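Local structure of peptide ABC transporter, peptide-binding protein (Thermus thermophilus, 2D5W) at residues Arg174-Asp179 with Glu183-Leu188; Gly163-Arg168 with Arg190-Lys195; Asp324-Gln329 with Glu378-Glu383. The protein binds oligopeptides, here captured with a bound pentapeptide, and probably delivers them to an ABC transporter for uptake. All blocks are in the same frame, centred on the assembly; numbering follows the deposited sequence.

Followed from the N terminus, the chain meets the first of the contact segments in helix 159-173, whose residues 163-168 open contact 2. It then passes through the loop holding 174-179 and turns into helix 182-194. Contact 1 closes first, setting that loop against residues 183-188, near the start of helix 182-194. Contact 2 closes next, at 190-195, so contact 1 is nested inside the larger loop closed by contact 2. The two share helix 182-194, and their centres are 14 Å apart. Contact 3 follows in series, with its centre about 41 and 48 Å from those of contacts 1 and 2. It ties helix 325-333 to helix 374-383, with strand 401-410 beside both.

Contact 1. Residues Arg174-Asp179 with Glu183-Leu188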
loop_
_atom_site.group_PDB
_atom_site.type_symbol
_atom_site.label_atom_id
_atom_site.label_comp_id
_atom_site.label_asym_id
_atom_site.label_seq_id
_atom_site.Cartn_x
_atom_site.Cartn_y
_atom_site.Cartn_z
ATOM N N ARG A 174 23.223 5.287 19.662
ATOM C CA ARG A 174 23.334 5.333 21.119
ATOM C C ARG A 174 23.535 6.757 21.625
ATOM O O ARG A 174 23.208 7.066 22.770
ATOM C CB ARG A 174 24.490 4.449 21.604
ATOM C CG ARG A 174 24.234 2.957 21.446
ATOM C CD ARG A 174 25.338 2.102 22.071
ATOM N NE ARG A 174 25.445 2.270 23.521
ATOM C CZ ARG A 174 26.256 3.135 24.122
ATOM N NH1 ARG A 174 27.046 3.922 23.403
ATOM N NH2 ARG A 174 26.284 3.210 25.447
ATOM N N GLY A 175 24.064 7.622 20.766
ATOM C CA GLY A 175 24.300 9.001 21.160
ATOM C C GLY A 175 23.145 9.936 20.860
ATOM O O GLY A 175 23.287 11.155 20.958
ATOM N N LEU A 176 21.996 9.372 20.501
ATOM C CA LEU A 176 20.822 10.175 20.178
ATOM C C LEU A 176 19.612 9.797 21.027
ATOM O O LEU A 176 19.336 8.616 21.239
ATOM C CB LEU A 176 20.464 10.013 18.696
ATOM C CG LEU A 176 21.540 10.349 17.659
ATOM C CD1 LEU A 176 21.035 9.998 16.267
ATOM C CD2 LEU A 176 21.902 11.824 17.741
ATOM N N ASP A 177 18.901 10.807 21.517
ATOM C CA ASP A 177 17.702 10.588 22.319
ATOM C C ASP A 177 16.488 10.655 21.390
ATOM O O ASP A 177 16.249 11.676 20.749
ATOM C CB ASP A 177 17.592 11.656 23.412
ATOM C CG ASP A 177 16.193 11.759 23.990
ATOM O OD1 ASP A 177 15.578 10.708 24.266
ATOM O OD2 ASP A 177 15.712 12.897 24.177
ATOM N N PRO A 178 15.712 9.562 21.303
ATOM C CA PRO A 178 14.527 9.517 20.440
ATOM C C PRO A 178 13.573 10.694 20.613
ATOM O O PRO A 178 12.783 11.000 19.719
ATOM C CB PRO A 178 13.879 8.189 20.819
ATOM C CG PRO A 178 15.058 7.337 21.147
ATOM C CD PRO A 178 15.909 8.270 21.984
ATOM N N ASP A 179 13.641 11.353 21.763
ATOM C CA ASP A 179 12.772 12.491 22.022
ATOM C C ASP A 179 13.351 13.797 21.485
ATOM O O ASP A 179 12.840 14.362 20.518
ATOM C CB ASP A 179 12.507 12.616 23.523
ATOM C CG ASP A 179 11.744 11.428 24.080
ATOM O OD1 ASP A 179 11.506 11.394 25.306
ATOM O OD2 ASP A 179 11.376 10.530 23.293
ATOM N N GLU A 183 14.778 14.285 14.856
ATOM C CA GLU A 183 15.153 14.593 13.479
ATOM C C GLU A 183 16.440 13.888 13.059
ATOM O O GLU A 183 16.503 13.264 11.995
ATOM C CB GLU A 183 15.310 16.104 13.310
ATOM C CG GLU A 183 14.016 16.882 13.485
ATOM C CD GLU A 183 14.192 18.116 14.353
ATOM O OE1 GLU A 183 15.135 18.896 14.102
ATOM O OE2 GLU A 183 13.381 18.309 15.284
ATOM N N LYS A 184 17.465 13.989 13.897
ATOM C CA LYS A 184 18.749 13.366 13.610
ATOM C C LYS A 184 18.651 11.846 13.605
ATOM O O LYS A 184 19.278 11.180 12.780
ATOM C CB LYS A 184 19.795 13.823 14.633
ATOM C CG LYS A 184 20.285 15.254 14.416
ATOM C CD LYS A 184 19.132 16.247 14.367
ATOM C CE LYS A 184 19.599 17.626 13.927
ATOM N NZ LYS A 184 18.454 18.567 13.764
ATOM N N LEU A 185 17.854 11.299 14.517
ATOM C CA LEU A 185 17.684 9.854 14.600
ATOM C C LEU A 185 16.986 9.330 13.345
ATOM O O LEU A 185 17.360 8.289 12.798
ATOM C CB LEU A 185 16.873 9.495 15.845
ATOM C CG LEU A 185 16.710 8.004 16.143
ATOM C CD1 LEU A 185 18.074 7.330 16.271
ATOM C CD2 LEU A 185 15.918 7.847 17.425
ATOM N N ASN A 186 15.973 10.058 12.887
ATOM C CA ASN A 186 15.247 9.669 11.684
ATOM C C ASN A 186 16.203 9.668 10.491
ATOM O O ASN A 186 16.189 8.748 9.673
ATOM C CB ASN A 186 14.081 10.634 11.442
ATOM C CG ASN A 186 13.308 10.311 10.176
ATOM O OD1 ASN A 186 13.444 10.998 9.163
ATOM N ND2 ASN A 186 12.500 9.257 10.224
ATOM N N GLU A 187 17.040 10.695 10.402
ATOM C CA GLU A 187 18.003 10.793 9.311
ATOM C C GLU A 187 18.984 9.624 9.345
ATOM O O GLU A 187 19.326 9.059 8.304
ATOM C CB GLU A 187 18.770 12.116 9.400
ATOM C CG GLU A 187 19.858 12.281 8.351
ATOM C CD GLU A 187 20.481 13.665 8.372
ATOM O OE1 GLU A 187 20.976 14.083 9.442
ATOM O OE2 GLU A 187 20.477 14.335 7.317
ATOM N N LEU A 188 19.434 9.264 10.542
ATOM C CA LEU A 188 20.375 8.164 10.699
ATOM C C LEU A 188 19.804 6.869 10.134
ATOM O O LEU A 188 20.469 6.163 9.375
ATOM C CB LEU A 188 20.710 7.963 12.179
ATOM C CG LEU A 188 21.754 6.891 12.492
ATOM C CD1 LEU A 188 23.140 7.398 12.124
ATOM C CD2 LEU A 188 21.699 6.552 13.969
#
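The methyl CD2 of L185 sits over one face of the P178 ring, the only ring in this contact. It lies 3.7 Å from P178 CA and 3.9 Å from P178 CG, so the ring rests on the methyl along its CA-CB-CG side. The torsion of L185 explains this reach: with CG anti to the backbone N (chi1 -175°), the side chain forks so that CD2 goes to P178 while CD1 turns to L176, where the two CD1 atoms are 4.0 Å apart.

L176 carries the largest share of the contact. Its CD1 presses on the helix backbone itself, 3.7 Å from L185 CA, and touches L188 CD2 at 4.2 Å. Its other methyl, CD2, lies alongside K184 CB at 4.3 Å. The lysine chain then bends away, and its NZ makes a weak salt bridge with E183 OE1.

The loop is braced by D177: D177 OD2 accepts a hydrogen bond from K180 N, and D177 N donates one to D181 OD1. Leading into helix 182-194, this turn forms the connection of a helical hairpin: L185 and L188 also pack on A173 of helix 159-173, with V169 and A172 touching L188 as well.

Contact 2. Residues Gly163-Arg168 with Arg190-Lys195; sequences GPEWER and RNFFLK
E165 leaves its helix with CB directed at helix 182-194, and its CG arrives at the rim of the F192 ring, in the ring plane and 3.8 Å from F192 CD1. There the chain bends (chi2 68°), carrying CD to within 3.8 Å of K195 CD. The carboxylate divides its work. OE1 lies against the methylene CE of K195 at 3.4 Å; its salt bridge to K195 NZ is long, but water 1 spans the gap, donating to OE1 and accepting from NZ. OE2 is gripped by R168 through both NE and NH2, the shorter bond being 2.7 Å from R168 NH2.

E165, R168 and K195 thus form a salt-bridge network on the more exposed side of a helical hairpin, made by helices 159-173 and 182-194, while the buried aromatic side chains F192 and W166 pack beside it. F192 reaches across to W166, its CE1 3.7 Å from W166 N and its CZ 3.8 Å from W166 CB. W166 CE3 lies over one face of the F192 ring, offset toward the rim; the two rings meet obliquely, with planes at 51°. F106 of helix 101-112 touches F192 and meets the indole edge-to-face, and W166 NE1 is hydrogen-bonded to E109 OE2.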
loop_
_atom_site.group_PDB
_atom_site.type_symbol
_atom_site.label_atom_id
_atom_site.label_comp_id
_atom_site.label_asym_id
_atom_site.label_seq_id
_atom_site.Cartn_x
_atom_site.Cartn_y
_atom_site.Cartn_z
ATOM N N GLY A 163 24.194 -6.220 7.797
ATOM C CA GLY A 163 24.576 -6.273 9.201
ATOM C C GLY A 163 25.747 -5.410 9.631
ATOM O O GLY A 163 25.648 -4.691 10.628
ATOM N N PRO A 164 26.878 -5.462 8.917
ATOM C CA PRO A 164 28.030 -4.641 9.307
ATOM C C PRO A 164 27.690 -3.153 9.418
ATOM O O PRO A 164 28.047 -2.496 10.397
ATOM C CB PRO A 164 29.047 -4.939 8.210
ATOM C CG PRO A 164 28.747 -6.375 7.875
ATOM C CD PRO A 164 27.234 -6.377 7.817
ATOM N N GLU A 165 26.996 -2.618 8.419
ATOM C CA GLU A 165 26.627 -1.211 8.462
ATOM C C GLU A 165 25.640 -0.960 9.599
ATOM O O GLU A 165 25.722 0.059 10.284
ATOM C CB GLU A 165 26.011 -0.764 7.135
ATOM C CG GLU A 165 25.552 0.692 7.134
ATOM C CD GLU A 165 26.700 1.682 7.221
ATOM O OE1 GLU A 165 26.432 2.876 7.474
ATOM O OE2 GLU A 165 27.865 1.276 7.032
ATOM N N TRP A 166 24.713 -1.891 9.804
ATOM C CA TRP A 166 23.729 -1.746 10.871
ATOM C C TRP A 166 24.418 -1.606 12.227
ATOM O O TRP A 166 23.999 -0.807 13.063
ATOM C CB TRP A 166 22.775 -2.944 10.887
ATOM C CG TRP A 166 21.838 -2.944 12.066
ATOM C CD1 TRP A 166 21.777 -3.876 13.063
ATOM C CD2 TRP A 166 20.854 -1.949 12.387
ATOM N NE1 TRP A 166 20.820 -3.524 13.985
ATOM C CE2 TRP A 166 20.238 -2.346 13.596
ATOM C CE3 TRP A 166 20.434 -0.761 11.773
ATOM C CZ2 TRP A 166 19.224 -1.597 14.203
ATOM C CZ3 TRP A 166 19.423 -0.014 12.379
ATOM C CH2 TRP A 166 18.831 -0.439 13.582
ATOM N N GLU A 167 25.478 -2.378 12.448
ATOM C CA GLU A 167 26.194 -2.295 13.718
ATOM C C GLU A 167 26.757 -0.890 13.909
ATOM O O GLU A 167 26.749 -0.352 15.020
ATOM C CB GLU A 167 27.324 -3.327 13.768
ATOM C CG GLU A 167 26.845 -4.770 13.826
ATOM C CD GLU A 167 25.915 -5.029 14.996
ATOM O OE1 GLU A 167 26.275 -4.662 16.136
ATOM O OE2 GLU A 167 24.828 -5.604 14.779
ATOM N N ARG A 168 27.239 -0.290 12.825
ATOM C CA ARG A 168 27.776 1.061 12.901
ATOM C C ARG A 168 26.648 2.051 13.179
ATOM O O ARG A 168 26.813 2.992 13.957
ATOM C CB ARG A 168 28.491 1.430 11.599
ATOM C CG ARG A 168 29.807 0.688 11.391
ATOM C CD ARG A 168 30.587 1.253 10.214
ATOM N NE ARG A 168 30.059 0.815 8.925
ATOM C CZ ARG A 168 30.270 -0.388 8.399
ATOM N NH1 ARG A 168 31.004 -1.279 9.052
ATOM N NH2 ARG A 168 29.750 -0.700 7.219
ATOM N N ARG A 190 17.141 6.527 8.044
ATOM C CA ARG A 190 16.825 6.629 6.618
ATOM C C ARG A 190 18.091 6.394 5.802
ATOM O O ARG A 190 18.076 5.667 4.807
ATOM C CB ARG A 190 16.260 8.010 6.257
ATOM C CG ARG A 190 14.902 8.330 6.849
ATOM C CD ARG A 190 14.386 9.688 6.372
ATOM N NE ARG A 190 13.822 9.650 5.021
ATOM C CZ ARG A 190 14.435 10.087 3.924
ATOM N NH1 ARG A 190 15.656 10.604 3.988
ATOM N NH2 ARG A 190 13.814 10.017 2.752
ATOM N N ASN A 191 19.189 7.012 6.228
ATOM C CA ASN A 191 20.452 6.874 5.512
ATOM C C ASN A 191 20.947 5.436 5.482
ATOM O O ASN A 191 21.597 5.023 4.524
ATOM C CB ASN A 191 21.517 7.798 6.112
ATOM C CG ASN A 191 21.236 9.264 5.831
ATOM O OD1 ASN A 191 20.443 9.596 4.949
ATOM N ND2 ASN A 191 21.898 10.148 6.568
ATOM N N PHE A 192 20.634 4.672 6.522
ATOM C CA PHE A 192 21.025 3.268 6.575
ATOM C C PHE A 192 20.389 2.534 5.392
ATOM O O PHE A 192 21.080 1.887 4.605
ATOM C CB PHE A 192 20.562 2.645 7.897
ATOM C CG PHE A 192 20.607 1.141 7.914
ATOM C CD1 PHE A 192 21.807 0.459 7.732
ATOM C CD2 PHE A 192 19.445 0.407 8.111
ATOM C CE1 PHE A 192 21.843 -0.937 7.748
ATOM C CE2 PHE A 192 19.471 -0.981 8.128
ATOM C CZ PHE A 192 20.673 -1.654 7.945
ATOM N N PHE A 193 19.071 2.640 5.260
ATOM C CA PHE A 193 18.379 1.969 4.164
ATOM C C PHE A 193 18.804 2.508 2.800
ATOM O O PHE A 193 18.969 1.740 1.850
ATOM C CB PHE A 193 16.863 2.108 4.334
ATOM C CG PHE A 193 16.337 1.490 5.599
ATOM C CD1 PHE A 193 16.413 0.114 5.805
ATOM C CD2 PHE A 193 15.789 2.287 6.598
ATOM C CE1 PHE A 193 15.951 -0.460 6.992
ATOM C CE2 PHE A 193 15.325 1.725 7.787
ATOM C CZ PHE A 193 15.408 0.349 7.984
ATOM N N LEU A 194 19.001 3.819 2.701
ATOM C CA LEU A 194 19.392 4.422 1.429
ATOM C C LEU A 194 20.708 3.888 0.870
ATOM O O LEU A 194 20.884 3.830 -0.345
ATOM C CB LEU A 194 19.455 5.948 1.557
ATOM C CG LEU A 194 18.090 6.627 1.706
ATOM C CD1 LEU A 194 18.276 8.105 2.005
ATOM C CD2 LEU A 194 17.272 6.432 0.431
ATOM N N LYS A 195 21.631 3.496 1.742
ATOM C CA LYS A 195 22.903 2.954 1.275
ATOM C C LYS A 195 22.694 1.666 0.481
ATOM O O LYS A 195 23.549 1.262 -0.308
ATOM C CB LYS A 195 23.835 2.675 2.458
ATOM C CG LYS A 195 24.499 3.913 3.030
ATOM C CD LYS A 195 25.503 3.548 4.111
ATOM C CE LYS A 195 26.200 4.787 4.648
ATOM N NZ LYS A 195 25.231 5.776 5.203
HETATM O O HOH W 1 24.103 4.279 7.190
#

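Contact 3. Residues Asp324-Gln329 with Glu378-Glu383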
loop_
_atom_site.group_PDB
_atom_site.type_symbol
_atom_site.label_atom_id
_atom_site.label_comp_id
_atom_site.label_asym_id
_atom_site.label_seq_id
_atom_site.Cartn_x
_atom_site.Cartn_y
_atom_site.Cartn_z
ATOM N N ASP A 324 -12.307 20.982 11.506
ATOM C CA ASP A 324 -13.718 20.947 11.899
ATOM C C ASP A 324 -14.461 20.011 10.948
ATOM O O ASP A 324 -14.400 20.186 9.734
ATOM C CB ASP A 324 -14.312 22.359 11.821
ATOM C CG ASP A 324 -15.643 22.479 12.537
ATOM O OD1 ASP A 324 -16.595 21.758 12.175
ATOM O OD2 ASP A 324 -15.737 23.305 13.470
ATOM N N LYS A 325 -15.169 19.023 11.489
ATOM C CA LYS A 325 -15.879 18.081 10.632
ATOM C C LYS A 325 -16.862 18.762 9.685
ATOM O O LYS A 325 -17.114 18.257 8.594
ATOM C CB LYS A 325 -16.614 17.020 11.461
ATOM C CG LYS A 325 -17.849 17.505 12.203
ATOM C CD LYS A 325 -18.561 16.333 12.875
ATOM C CE LYS A 325 -19.782 16.795 13.650
ATOM N NZ LYS A 325 -20.451 15.661 14.349
ATOM N N ARG A 326 -17.420 19.899 10.091
ATOM C CA ARG A 326 -18.369 20.603 9.235
ATOM C C ARG A 326 -17.731 21.015 7.910
ATOM O O ARG A 326 -18.384 20.998 6.868
ATOM C CB ARG A 326 -18.927 21.834 9.958
ATOM C CG ARG A 326 -19.865 21.501 11.115
ATOM C CD ARG A 326 -20.272 22.754 11.880
ATOM N NE ARG A 326 -19.130 23.359 12.559
ATOM C CZ ARG A 326 -19.149 24.552 13.142
ATOM N NH1 ARG A 326 -18.055 25.013 13.734
ATOM N NH2 ARG A 326 -20.253 25.287 13.128
ATOM N N THR A 327 -16.454 21.375 7.950
ATOM C CA THR A 327 -15.746 21.777 6.740
ATOM C C THR A 327 -15.566 20.584 5.807
ATOM O O THR A 327 -15.726 20.697 4.591
ATOM C CB THR A 327 -14.356 22.337 7.075
ATOM O OG1 THR A 327 -14.490 23.367 8.060
ATOM C CG2 THR A 327 -13.695 22.914 5.831
ATOM N N ARG A 328 -15.233 19.436 6.387
ATOM C CA ARG A 328 -15.017 18.228 5.608
ATOM C C ARG A 328 -16.335 17.730 5.017
ATOM O O ARG A 328 -16.378 17.270 3.873
ATOM C CB ARG A 328 -14.332 17.174 6.487
ATOM C CG ARG A 328 -13.032 17.715 7.092
ATOM C CD ARG A 328 -12.173 16.636 7.723
ATOM N NE ARG A 328 -12.781 15.998 8.888
ATOM C CZ ARG A 328 -12.634 16.405 10.145
ATOM N NH1 ARG A 328 -13.229 15.738 11.126
ATOM N NH2 ARG A 328 -11.900 17.471 10.431
ATOM N N GLN A 329 -17.412 17.847 5.787
ATOM C CA GLN A 329 -18.730 17.445 5.310
ATOM C C GLN A 329 -19.152 18.373 4.165
ATOM O O GLN A 329 -19.719 17.926 3.169
ATOM C CB GLN A 329 -19.753 17.527 6.443
ATOM C CG GLN A 329 -19.444 16.619 7.621
ATOM C CD GLN A 329 -20.417 16.806 8.764
ATOM O OE1 GLN A 329 -20.913 17.906 8.991
ATOM N NE2 GLN A 329 -20.683 15.735 9.501
ATOM N N GLU A 378 -22.870 25.048 1.094
ATOM C CA GLU A 378 -22.895 26.490 1.318
ATOM C C GLU A 378 -23.354 26.848 2.731
ATOM O O GLU A 378 -22.777 27.727 3.378
ATOM C CB GLU A 378 -23.812 27.157 0.290
ATOM C CG GLU A 378 -23.941 28.666 0.438
ATOM C CD GLU A 378 -24.836 29.280 -0.624
ATOM O OE1 GLU A 378 -25.022 30.513 -0.608
ATOM O OE2 GLU A 378 -25.351 28.525 -1.478
ATOM N N ALA A 379 -24.393 26.167 3.206
ATOM C CA ALA A 379 -24.927 26.418 4.541
ATOM C C ALA A 379 -23.903 26.096 5.629
ATOM O O ALA A 379 -23.741 26.854 6.583
ATOM C CB ALA A 379 -26.194 25.601 4.757
ATOM N N LEU A 380 -23.216 24.965 5.484
ATOM C CA LEU A 380 -22.208 24.559 6.458
ATOM C C LEU A 380 -21.068 25.566 6.531
ATOM O O LEU A 380 -20.629 25.943 7.615
ATOM C CB LEU A 380 -21.651 23.180 6.096
ATOM C CG LEU A 380 -22.563 21.996 6.425
ATOM C CD1 LEU A 380 -22.119 20.763 5.654
ATOM C CD2 LEU A 380 -22.541 21.741 7.925
ATOM N N LEU A 381 -20.593 26.005 5.371
ATOM C CA LEU A 381 -19.499 26.963 5.329
ATOM C C LEU A 381 -19.916 28.329 5.867
ATOM O O LEU A 381 -19.131 29.008 6.524
ATOM C CB LEU A 381 -18.967 27.079 3.898
ATOM C CG LEU A 381 -18.318 25.785 3.387
ATOM C CD1 LEU A 381 -18.116 25.872 1.888
ATOM C CD2 LEU A 381 -16.996 25.548 4.105
ATOM N N ALA A 382 -21.155 28.727 5.597
ATOM C CA ALA A 382 -21.653 30.012 6.078
ATOM C C ALA A 382 -21.700 30.016 7.602
ATOM O O ALA A 382 -21.407 31.026 8.241
ATOM C CB ALA A 382 -23.037 30.282 5.512
ATOM N N GLU A 383 -22.065 28.876 8.180
ATOM C CA GLU A 383 -22.154 28.747 9.628
ATOM C C GLU A 383 -20.801 28.985 10.291
ATOM O O GLU A 383 -20.733 29.338 11.468
ATOM C CB GLU A 383 -22.675 27.355 9.996
ATOM C CG GLU A 383 -22.906 27.141 11.484
ATOM C CD GLU A 383 -23.464 25.763 11.792
ATOM O OE1 GLU A 383 -23.695 25.465 12.983
ATOM O OE2 GLU A 383 -23.670 24.977 10.843
HETATM O O HOH W 2 -19.631 27.912 13.886
#
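R326 joins D324 and E383 in a salt-bridge network that crosses between two nearly antiparallel helices, their short segments inclined at 153° with axes 8.9 Å apart at closest approach. D324 stands at the N-cap of helix 325-333. Its OD1 accepts the capping bond from R326 N through the anti lone pair and also takes R326 NE, 3.0 Å away, on the syn side but tilted out of the carboxylate plane. The other oxygen, D324 OD2, receives R326 NH1 at 2.9 Å from above the carboxylate plane. Gripped by two nitrogens, one to each oxygen, the guanidinium is fixed in rotation, its remaining nitrogen turned toward the second helix.

There R326 NH2 makes a salt bridge of 3.4 Å with E383 OE1, which lies at the guanidinium edge while the two planes stand almost perpendicular (88°). Water 2 adds a second link: it accepts from R326 NH2 at 2.8 Å and donates to the backbone oxygen of E383. The bend of R326 at chi3 (-66°) brings its end back to D324, while its CB rests 4.1 Å from L380 CD2. The other L380 methyl, CD1, lies 4.1 Å from Q329 CB.

The L380 side chain also touches A330 and H333 further along helix 325-333. Beneath the pair, T327 and L381 both rest on F405 of strand 401-410, and K325 is salt-bridged to E540 of helix 524-541.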